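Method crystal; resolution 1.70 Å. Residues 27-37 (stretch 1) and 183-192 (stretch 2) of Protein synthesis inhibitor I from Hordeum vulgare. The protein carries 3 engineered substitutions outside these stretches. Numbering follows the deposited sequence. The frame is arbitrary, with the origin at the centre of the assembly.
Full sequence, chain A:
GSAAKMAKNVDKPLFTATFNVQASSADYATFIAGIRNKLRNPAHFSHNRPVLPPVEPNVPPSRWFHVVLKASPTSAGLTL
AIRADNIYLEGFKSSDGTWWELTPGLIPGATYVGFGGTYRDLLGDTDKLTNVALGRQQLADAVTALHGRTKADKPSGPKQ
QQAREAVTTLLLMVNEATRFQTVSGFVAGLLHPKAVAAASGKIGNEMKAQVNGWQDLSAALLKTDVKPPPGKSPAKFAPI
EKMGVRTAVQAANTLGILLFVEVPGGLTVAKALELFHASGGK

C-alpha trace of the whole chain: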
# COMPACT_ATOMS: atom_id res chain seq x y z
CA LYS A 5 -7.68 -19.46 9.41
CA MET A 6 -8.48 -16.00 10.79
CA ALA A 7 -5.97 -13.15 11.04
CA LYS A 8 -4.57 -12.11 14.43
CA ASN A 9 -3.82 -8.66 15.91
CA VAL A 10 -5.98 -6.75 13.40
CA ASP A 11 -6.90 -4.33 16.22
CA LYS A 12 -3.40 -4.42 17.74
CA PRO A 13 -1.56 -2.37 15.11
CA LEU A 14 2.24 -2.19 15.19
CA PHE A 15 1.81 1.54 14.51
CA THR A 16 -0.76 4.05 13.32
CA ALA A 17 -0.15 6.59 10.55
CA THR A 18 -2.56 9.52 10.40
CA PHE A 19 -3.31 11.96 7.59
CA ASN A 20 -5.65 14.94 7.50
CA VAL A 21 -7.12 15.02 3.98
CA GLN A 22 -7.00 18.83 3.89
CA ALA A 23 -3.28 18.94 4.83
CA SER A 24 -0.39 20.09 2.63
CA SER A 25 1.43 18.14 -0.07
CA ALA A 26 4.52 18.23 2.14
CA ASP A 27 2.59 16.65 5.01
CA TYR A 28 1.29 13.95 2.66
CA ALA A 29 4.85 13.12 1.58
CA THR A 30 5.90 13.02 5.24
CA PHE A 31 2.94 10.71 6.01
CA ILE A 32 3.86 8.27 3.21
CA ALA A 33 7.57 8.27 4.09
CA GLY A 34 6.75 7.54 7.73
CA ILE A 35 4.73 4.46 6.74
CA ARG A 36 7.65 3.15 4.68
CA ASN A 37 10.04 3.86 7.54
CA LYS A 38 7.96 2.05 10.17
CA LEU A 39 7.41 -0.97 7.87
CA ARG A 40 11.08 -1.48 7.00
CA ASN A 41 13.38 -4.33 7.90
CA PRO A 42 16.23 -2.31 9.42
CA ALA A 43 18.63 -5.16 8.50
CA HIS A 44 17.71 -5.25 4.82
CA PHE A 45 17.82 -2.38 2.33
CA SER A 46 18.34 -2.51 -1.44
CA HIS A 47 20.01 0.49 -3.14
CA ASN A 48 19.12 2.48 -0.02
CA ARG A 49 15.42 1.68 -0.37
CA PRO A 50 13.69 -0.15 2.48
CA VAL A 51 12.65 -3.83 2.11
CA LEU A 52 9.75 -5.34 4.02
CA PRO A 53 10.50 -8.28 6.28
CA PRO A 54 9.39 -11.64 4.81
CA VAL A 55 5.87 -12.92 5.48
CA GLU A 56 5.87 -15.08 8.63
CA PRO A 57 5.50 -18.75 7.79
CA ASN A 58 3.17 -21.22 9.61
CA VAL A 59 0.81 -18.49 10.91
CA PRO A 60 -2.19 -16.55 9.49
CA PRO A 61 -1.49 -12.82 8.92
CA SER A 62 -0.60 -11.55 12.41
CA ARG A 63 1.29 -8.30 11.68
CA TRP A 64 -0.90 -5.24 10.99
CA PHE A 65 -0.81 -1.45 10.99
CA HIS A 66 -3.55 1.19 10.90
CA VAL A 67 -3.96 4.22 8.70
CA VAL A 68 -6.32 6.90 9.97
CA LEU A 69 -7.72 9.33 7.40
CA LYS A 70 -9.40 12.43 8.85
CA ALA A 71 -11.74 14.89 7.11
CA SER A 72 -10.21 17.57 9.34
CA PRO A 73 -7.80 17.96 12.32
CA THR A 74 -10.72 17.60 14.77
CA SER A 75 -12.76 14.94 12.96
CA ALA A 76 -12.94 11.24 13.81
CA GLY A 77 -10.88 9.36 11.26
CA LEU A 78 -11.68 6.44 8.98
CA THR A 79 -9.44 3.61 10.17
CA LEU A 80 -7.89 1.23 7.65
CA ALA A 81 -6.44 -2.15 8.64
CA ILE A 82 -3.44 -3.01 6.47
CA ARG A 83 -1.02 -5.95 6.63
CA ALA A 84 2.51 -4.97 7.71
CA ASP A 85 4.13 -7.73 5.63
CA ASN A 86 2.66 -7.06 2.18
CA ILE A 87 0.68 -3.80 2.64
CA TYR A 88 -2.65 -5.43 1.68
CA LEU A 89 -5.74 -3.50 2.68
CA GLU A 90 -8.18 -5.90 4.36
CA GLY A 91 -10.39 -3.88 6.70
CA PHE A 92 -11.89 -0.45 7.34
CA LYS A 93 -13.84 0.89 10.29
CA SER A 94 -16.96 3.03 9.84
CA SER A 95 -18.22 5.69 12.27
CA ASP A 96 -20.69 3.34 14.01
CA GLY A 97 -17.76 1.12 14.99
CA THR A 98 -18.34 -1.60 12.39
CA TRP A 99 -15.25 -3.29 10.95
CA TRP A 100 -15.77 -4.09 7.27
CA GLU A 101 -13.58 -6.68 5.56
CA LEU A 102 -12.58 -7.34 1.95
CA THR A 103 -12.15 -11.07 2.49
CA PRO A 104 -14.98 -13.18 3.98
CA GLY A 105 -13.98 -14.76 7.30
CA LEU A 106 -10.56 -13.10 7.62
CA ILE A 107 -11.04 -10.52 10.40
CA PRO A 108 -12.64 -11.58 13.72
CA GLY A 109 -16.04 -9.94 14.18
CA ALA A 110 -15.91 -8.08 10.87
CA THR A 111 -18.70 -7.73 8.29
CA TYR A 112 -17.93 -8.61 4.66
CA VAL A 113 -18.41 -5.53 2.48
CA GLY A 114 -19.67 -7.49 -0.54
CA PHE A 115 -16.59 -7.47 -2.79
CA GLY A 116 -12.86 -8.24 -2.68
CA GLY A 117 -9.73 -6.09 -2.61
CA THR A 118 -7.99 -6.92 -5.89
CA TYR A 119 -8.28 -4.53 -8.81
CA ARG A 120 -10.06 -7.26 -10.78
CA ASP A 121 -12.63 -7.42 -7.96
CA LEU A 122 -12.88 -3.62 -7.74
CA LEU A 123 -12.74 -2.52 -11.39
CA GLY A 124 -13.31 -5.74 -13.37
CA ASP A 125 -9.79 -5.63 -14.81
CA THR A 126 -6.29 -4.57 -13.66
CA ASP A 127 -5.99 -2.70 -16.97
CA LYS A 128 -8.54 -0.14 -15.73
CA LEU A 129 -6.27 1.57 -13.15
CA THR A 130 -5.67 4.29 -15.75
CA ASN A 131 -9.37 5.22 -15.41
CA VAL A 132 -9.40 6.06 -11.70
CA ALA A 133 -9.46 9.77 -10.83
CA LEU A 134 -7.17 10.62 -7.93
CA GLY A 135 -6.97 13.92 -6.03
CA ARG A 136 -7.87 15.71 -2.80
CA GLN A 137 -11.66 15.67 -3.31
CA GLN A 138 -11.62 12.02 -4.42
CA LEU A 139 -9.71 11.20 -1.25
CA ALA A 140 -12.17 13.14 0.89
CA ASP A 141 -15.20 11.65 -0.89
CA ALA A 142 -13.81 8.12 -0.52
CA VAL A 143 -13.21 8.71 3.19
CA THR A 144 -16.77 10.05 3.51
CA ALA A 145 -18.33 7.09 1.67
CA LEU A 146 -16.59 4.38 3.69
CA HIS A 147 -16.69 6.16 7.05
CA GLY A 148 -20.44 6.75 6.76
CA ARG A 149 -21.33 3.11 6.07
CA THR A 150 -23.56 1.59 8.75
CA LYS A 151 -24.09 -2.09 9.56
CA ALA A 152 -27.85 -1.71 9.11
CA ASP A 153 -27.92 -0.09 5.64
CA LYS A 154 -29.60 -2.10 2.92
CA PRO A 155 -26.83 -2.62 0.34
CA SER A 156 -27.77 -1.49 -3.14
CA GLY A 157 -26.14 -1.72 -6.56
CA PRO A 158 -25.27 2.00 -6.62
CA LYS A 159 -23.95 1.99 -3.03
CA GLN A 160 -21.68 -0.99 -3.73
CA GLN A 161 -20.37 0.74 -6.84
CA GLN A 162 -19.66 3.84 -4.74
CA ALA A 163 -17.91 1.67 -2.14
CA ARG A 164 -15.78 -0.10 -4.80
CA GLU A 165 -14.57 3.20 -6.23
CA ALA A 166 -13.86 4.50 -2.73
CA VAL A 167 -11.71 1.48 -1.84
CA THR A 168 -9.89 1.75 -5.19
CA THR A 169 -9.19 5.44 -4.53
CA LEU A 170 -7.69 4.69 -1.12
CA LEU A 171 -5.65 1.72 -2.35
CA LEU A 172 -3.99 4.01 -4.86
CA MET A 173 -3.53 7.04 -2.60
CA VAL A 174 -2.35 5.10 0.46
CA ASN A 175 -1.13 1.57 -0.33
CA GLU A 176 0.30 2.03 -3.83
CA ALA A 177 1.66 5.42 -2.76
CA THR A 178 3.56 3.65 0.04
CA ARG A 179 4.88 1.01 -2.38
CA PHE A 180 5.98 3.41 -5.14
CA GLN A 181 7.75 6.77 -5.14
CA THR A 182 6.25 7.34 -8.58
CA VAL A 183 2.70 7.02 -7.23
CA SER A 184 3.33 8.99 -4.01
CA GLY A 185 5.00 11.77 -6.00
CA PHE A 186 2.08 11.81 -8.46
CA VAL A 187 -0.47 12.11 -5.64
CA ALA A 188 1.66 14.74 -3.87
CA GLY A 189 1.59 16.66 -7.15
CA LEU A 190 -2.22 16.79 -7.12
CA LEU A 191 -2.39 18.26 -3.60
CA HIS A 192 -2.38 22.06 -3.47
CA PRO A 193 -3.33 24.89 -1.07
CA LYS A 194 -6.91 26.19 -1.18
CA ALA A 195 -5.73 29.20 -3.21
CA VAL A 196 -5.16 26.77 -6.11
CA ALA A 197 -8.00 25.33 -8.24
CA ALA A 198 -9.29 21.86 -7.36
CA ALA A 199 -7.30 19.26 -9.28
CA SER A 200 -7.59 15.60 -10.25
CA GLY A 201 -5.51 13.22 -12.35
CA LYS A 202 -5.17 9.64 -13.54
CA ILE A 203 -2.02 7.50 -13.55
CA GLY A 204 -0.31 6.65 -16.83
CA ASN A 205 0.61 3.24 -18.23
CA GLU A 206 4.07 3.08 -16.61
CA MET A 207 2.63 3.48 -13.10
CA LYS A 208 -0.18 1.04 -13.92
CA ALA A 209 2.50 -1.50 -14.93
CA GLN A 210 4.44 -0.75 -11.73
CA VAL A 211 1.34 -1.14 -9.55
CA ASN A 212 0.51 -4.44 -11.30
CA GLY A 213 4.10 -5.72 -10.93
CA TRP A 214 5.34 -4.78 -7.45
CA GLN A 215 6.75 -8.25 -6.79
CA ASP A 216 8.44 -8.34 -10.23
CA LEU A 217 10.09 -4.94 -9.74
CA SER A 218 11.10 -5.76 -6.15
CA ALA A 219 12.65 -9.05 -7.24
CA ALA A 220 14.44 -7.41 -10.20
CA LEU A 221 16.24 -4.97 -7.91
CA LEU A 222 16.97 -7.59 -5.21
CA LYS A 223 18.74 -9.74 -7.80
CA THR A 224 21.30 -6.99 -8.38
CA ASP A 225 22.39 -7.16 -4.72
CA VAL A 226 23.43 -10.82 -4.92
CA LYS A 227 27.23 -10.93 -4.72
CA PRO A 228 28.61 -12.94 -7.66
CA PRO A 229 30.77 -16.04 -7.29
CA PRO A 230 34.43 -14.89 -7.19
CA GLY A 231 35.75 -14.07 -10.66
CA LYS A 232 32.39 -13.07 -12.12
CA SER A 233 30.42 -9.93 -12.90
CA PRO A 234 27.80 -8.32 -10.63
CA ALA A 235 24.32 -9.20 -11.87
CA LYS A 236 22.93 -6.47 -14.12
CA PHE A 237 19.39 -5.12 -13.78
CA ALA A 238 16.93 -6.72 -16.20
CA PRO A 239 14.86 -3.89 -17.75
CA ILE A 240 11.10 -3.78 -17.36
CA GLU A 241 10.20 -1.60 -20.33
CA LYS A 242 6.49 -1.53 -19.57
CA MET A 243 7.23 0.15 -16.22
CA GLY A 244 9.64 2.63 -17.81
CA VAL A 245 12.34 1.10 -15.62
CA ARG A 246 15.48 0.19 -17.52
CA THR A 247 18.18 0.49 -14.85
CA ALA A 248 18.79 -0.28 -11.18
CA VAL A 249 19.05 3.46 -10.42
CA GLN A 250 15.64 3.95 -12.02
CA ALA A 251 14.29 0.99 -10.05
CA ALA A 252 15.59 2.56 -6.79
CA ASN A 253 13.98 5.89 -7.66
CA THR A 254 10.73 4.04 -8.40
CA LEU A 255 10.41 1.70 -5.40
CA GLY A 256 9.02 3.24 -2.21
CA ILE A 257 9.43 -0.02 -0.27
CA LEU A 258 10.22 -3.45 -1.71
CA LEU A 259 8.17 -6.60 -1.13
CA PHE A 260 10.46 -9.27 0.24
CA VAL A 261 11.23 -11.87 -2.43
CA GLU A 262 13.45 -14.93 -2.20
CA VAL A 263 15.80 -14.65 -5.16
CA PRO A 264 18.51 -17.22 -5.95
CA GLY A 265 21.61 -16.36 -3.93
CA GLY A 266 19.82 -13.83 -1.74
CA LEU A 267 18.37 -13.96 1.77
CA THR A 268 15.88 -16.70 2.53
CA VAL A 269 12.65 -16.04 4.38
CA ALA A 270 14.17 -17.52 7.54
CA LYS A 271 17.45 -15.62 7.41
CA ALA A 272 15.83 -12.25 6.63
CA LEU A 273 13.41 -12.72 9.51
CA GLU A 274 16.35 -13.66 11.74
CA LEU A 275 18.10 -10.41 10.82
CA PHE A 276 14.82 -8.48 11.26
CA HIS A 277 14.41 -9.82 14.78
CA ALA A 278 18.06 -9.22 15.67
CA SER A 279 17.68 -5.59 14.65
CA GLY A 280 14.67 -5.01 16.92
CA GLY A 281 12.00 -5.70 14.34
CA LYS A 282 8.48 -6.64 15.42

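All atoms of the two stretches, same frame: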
# COMPACT_ATOMS: atom_id res chain seq x y z
N ASP A 27 3.04 17.52 3.93
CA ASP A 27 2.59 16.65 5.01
C ASP A 27 2.17 15.27 4.48
O ASP A 27 2.35 14.26 5.17
CB ASP A 27 1.43 17.29 5.79
CG ASP A 27 1.87 18.49 6.62
OD1 ASP A 27 3.08 18.80 6.63
OD2 ASP A 27 1.00 19.12 7.26
N TYR A 28 1.62 15.24 3.28
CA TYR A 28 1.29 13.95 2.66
C TYR A 28 2.56 13.14 2.40
O TYR A 28 2.63 11.96 2.72
CB TYR A 28 0.49 14.15 1.37
CG TYR A 28 0.30 12.87 0.58
CD1 TYR A 28 -0.71 11.97 0.91
CD2 TYR A 28 1.13 12.57 -0.48
CE1 TYR A 28 -0.89 10.79 0.17
CE2 TYR A 28 0.96 11.40 -1.22
CZ TYR A 28 -0.04 10.52 -0.88
OH TYR A 28 -0.19 9.37 -1.62
N ALA A 29 3.58 13.79 1.84
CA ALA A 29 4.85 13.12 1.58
C ALA A 29 5.46 12.60 2.88
O ALA A 29 6.00 11.49 2.92
CB ALA A 29 5.82 14.07 0.87
N THR A 30 5.39 13.41 3.93
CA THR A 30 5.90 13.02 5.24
C THR A 30 5.15 11.80 5.78
O THR A 30 5.75 10.86 6.31
CB THR A 30 5.76 14.19 6.24
OG1 THR A 30 6.63 15.25 5.82
CG2 THR A 30 6.14 13.76 7.64
N PHE A 31 3.83 11.82 5.61
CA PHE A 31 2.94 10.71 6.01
C PHE A 31 3.32 9.40 5.30
O PHE A 31 3.53 8.37 5.96
CB PHE A 31 1.49 11.16 5.75
CG PHE A 31 0.49 10.04 5.58
CD1 PHE A 31 0.04 9.30 6.67
CD2 PHE A 31 -0.05 9.78 4.33
CE1 PHE A 31 -0.91 8.28 6.50
CE2 PHE A 31 -1.00 8.76 4.15
CZ PHE A 31 -1.43 8.03 5.23
N ILE A 32 3.45 9.45 3.98
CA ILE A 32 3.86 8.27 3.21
C ILE A 32 5.25 7.77 3.60
O ILE A 32 5.46 6.57 3.80
CB ILE A 32 3.79 8.52 1.69
CG1 ILE A 32 2.34 8.76 1.24
CG2 ILE A 32 4.45 7.35 0.89
CD1 ILE A 32 1.37 7.59 1.58
N ALA A 33 6.22 8.68 3.72
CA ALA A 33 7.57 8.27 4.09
C ALA A 33 7.62 7.60 5.46
O ALA A 33 8.43 6.70 5.70
CB ALA A 33 8.52 9.48 4.03
N GLY A 34 6.76 8.05 6.37
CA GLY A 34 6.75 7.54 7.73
C GLY A 34 6.22 6.12 7.76
O GLY A 34 6.70 5.29 8.53
N ILE A 35 5.22 5.84 6.91
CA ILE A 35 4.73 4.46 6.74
C ILE A 35 5.85 3.55 6.25
O ILE A 35 6.08 2.47 6.82
CB ILE A 35 3.51 4.38 5.79
CG1 ILE A 35 2.34 5.17 6.37
CG2 ILE A 35 3.10 2.92 5.57
CD1 ILE A 35 1.13 5.31 5.47
N ARG A 36 6.55 3.96 5.19
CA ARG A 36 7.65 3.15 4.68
C ARG A 36 8.68 2.89 5.76
O ARG A 36 9.18 1.78 5.92
CB ARG A 36 8.33 3.84 3.51
CG ARG A 36 7.44 4.04 2.30
CD ARG A 36 8.15 4.96 1.31
NE ARG A 36 7.32 5.18 0.13
CZ ARG A 36 7.49 6.21 -0.69
NH1 ARG A 36 8.45 7.10 -0.46
NH2 ARG A 36 6.68 6.34 -1.74
N ASN A 37 9.00 3.94 6.52
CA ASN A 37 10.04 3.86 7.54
C ASN A 37 9.66 2.89 8.66
O ASN A 37 10.49 2.08 9.08
CB ASN A 37 10.33 5.25 8.12
CG ASN A 37 11.37 5.22 9.22
OD1 ASN A 37 11.06 5.42 10.39
ND2 ASN A 37 12.63 4.96 8.85
N VAL A 183 4.09 6.78 -7.62
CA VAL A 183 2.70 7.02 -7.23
C VAL A 183 2.56 8.08 -6.13
O VAL A 183 1.69 8.94 -6.20
CB VAL A 183 1.99 5.72 -6.84
CG1 VAL A 183 0.57 6.00 -6.35
CG2 VAL A 183 1.99 4.74 -8.03
N SER A 184 3.43 8.03 -5.11
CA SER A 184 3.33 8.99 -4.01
C SER A 184 3.66 10.40 -4.52
O SER A 184 3.01 11.37 -4.12
CB SER A 184 4.22 8.60 -2.82
OG SER A 184 5.61 8.74 -3.10
N GLY A 185 4.65 10.49 -5.40
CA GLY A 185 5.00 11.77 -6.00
C GLY A 185 3.88 12.32 -6.86
O GLY A 185 3.61 13.52 -6.85
N PHE A 186 3.24 11.44 -7.63
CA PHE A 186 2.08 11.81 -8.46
C PHE A 186 0.92 12.35 -7.61
O PHE A 186 0.34 13.41 -7.92
CB PHE A 186 1.63 10.61 -9.31
CG PHE A 186 0.32 10.82 -10.05
CD1 PHE A 186 0.31 11.44 -11.30
CD2 PHE A 186 -0.88 10.38 -9.52
CE1 PHE A 186 -0.89 11.64 -11.99
CE2 PHE A 186 -2.09 10.57 -10.20
CZ PHE A 186 -2.09 11.20 -11.44
N VAL A 187 0.58 11.64 -6.54
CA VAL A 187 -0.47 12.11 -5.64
C VAL A 187 -0.07 13.42 -4.95
O VAL A 187 -0.89 14.32 -4.80
CB VAL A 187 -0.84 11.04 -4.60
CG1 VAL A 187 -1.82 11.61 -3.58
CG2 VAL A 187 -1.43 9.81 -5.29
N ALA A 188 1.19 13.52 -4.52
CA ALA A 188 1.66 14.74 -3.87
C ALA A 188 1.51 15.91 -4.82
O ALA A 188 1.25 17.04 -4.40
CB ALA A 188 3.13 14.59 -3.44
N GLY A 189 1.66 15.63 -6.11
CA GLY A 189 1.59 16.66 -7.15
C GLY A 189 0.18 17.17 -7.39
O GLY A 189 0.01 18.26 -7.96
N LEU A 190 -0.82 16.40 -6.98
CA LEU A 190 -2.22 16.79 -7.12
C LEU A 190 -2.73 17.59 -5.92
O LEU A 190 -3.80 18.20 -5.99
CB LEU A 190 -3.10 15.55 -7.31
CG LEU A 190 -2.82 14.68 -8.54
CD1 LEU A 190 -3.73 13.44 -8.52
CD2 LEU A 190 -2.99 15.46 -9.84
N LEU A 191 -1.97 17.59 -4.83
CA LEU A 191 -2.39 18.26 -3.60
C LEU A 191 -1.85 19.68 -3.55
O LEU A 191 -0.64 19.89 -3.61
CB LEU A 191 -1.92 17.48 -2.37
CG LEU A 191 -2.44 16.04 -2.34
CD1 LEU A 191 -1.95 15.32 -1.11
CD2 LEU A 191 -3.96 16.02 -2.42
N HIS A 192 -2.76 20.65 -3.44
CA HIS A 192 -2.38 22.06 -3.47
C HIS A 192 -3.09 22.83 -2.35
O HIS A 192 -4.07 22.34 -1.79
CB HIS A 192 -2.76 22.68 -4.81
CG HIS A 192 -2.25 21.93 -6.00
ND1 HIS A 192 -0.92 21.95 -6.38
CD2 HIS A 192 -2.88 21.16 -6.91
CE1 HIS A 192 -0.76 21.21 -7.46
NE2 HIS A 192 -1.94 20.72 -7.81

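Two helical segments, far apart in sequence, lie side by side here. Residues 27-37 belong to a helix that extends beyond the stretch in both directions; the second stretch continues a helix that begins earlier in the chain, and Leu-191 and His-192 are no longer helical. The two axes come within 9.8 Å and run nearly antiparallel, with an angle of 157° between their N-to-C directions. The start of stretch 1 therefore lies near the end of stretch 2, and Arg-36, late in the first, reaches Ser-184, early in the second. The interface is modest, burying 286 Å² over both sides, and side chains rather than backbone hydrogen bonds join the helices.

Within stretch 1, i to i+4 bonds such as Ile-32 N to Tyr-28 O (2.9 Å) and Arg-36 N to Ile-32 O (3.2 Å) hold the backbone regular. Tyr-28, Ile-32 and Arg-36 are spaced four residues apart, a little more than one helical turn, so all three direct their CA-to-CB bonds toward stretch 2.

Asp-27 opens the stretch exposed and out of reach, as suits a charged carboxylate. Tyr-28 follows and makes the broadest contact. Its t rotamer (chi1 171°) lays the ring along the neighbouring helix, where a large, flat, mostly apolar side chain can touch several residues at once. Near the start of the side chain, Tyr-28 CB meets Leu-191 CD1 at 3.7 Å, an apolar contact that brings the far end of stretch 2 into the packing. Further out, Tyr-28 CD2 lies 4.1 Å from Ala-188 CB; the small methyl of alanine allows the ring to sit close to the backbone. Tyr-28 CZ packs 3.4 Å from Val-187 CG1. At the ring edge, Tyr-28 CE2 is 3.6 Å from Ser-184 O, a carbonyl that already accepts the helical bond from Ala-188 N (2.8 Å). The phenolic hydroxyl is hydrogen-bonded elsewhere in the structure, so its polarity is satisfied despite burial.

Ala-29 points sideways, and Thr-30 and Phe-31 are out of reach; Phe-31 is buried, but not by stretch 2. One turn after Tyr-28, Ile-32 returns to the interface. Ile-32 CG2 rests 3.9 Å from Ser-184 CB, an apolar touch to the carbon of a polar residue, and a wholly apolar side chain suits this buried position.

Ala-33, Gly-34 and Ile-35 make no contact with stretch 2. Arg-36 then provides the polar link: with chi2 and chi3 both t, its long side chain extends until Arg-36 NH2 donates a hydrogen bond to Ser-184 OG (3.0 Å). The N-H...O angle of 137° is bent, but the hydroxyl lies near the guanidinium plane, the direction in which the N-H groups point. Arginine's several donors suit a buried site, and both NE and NH2 also bond elsewhere in the structure. Serine offers both a hydroxyl oxygen to accept this bond and a CB that meets Ile-32. Asn-37 ends the stretch exposed, well away from the second helix.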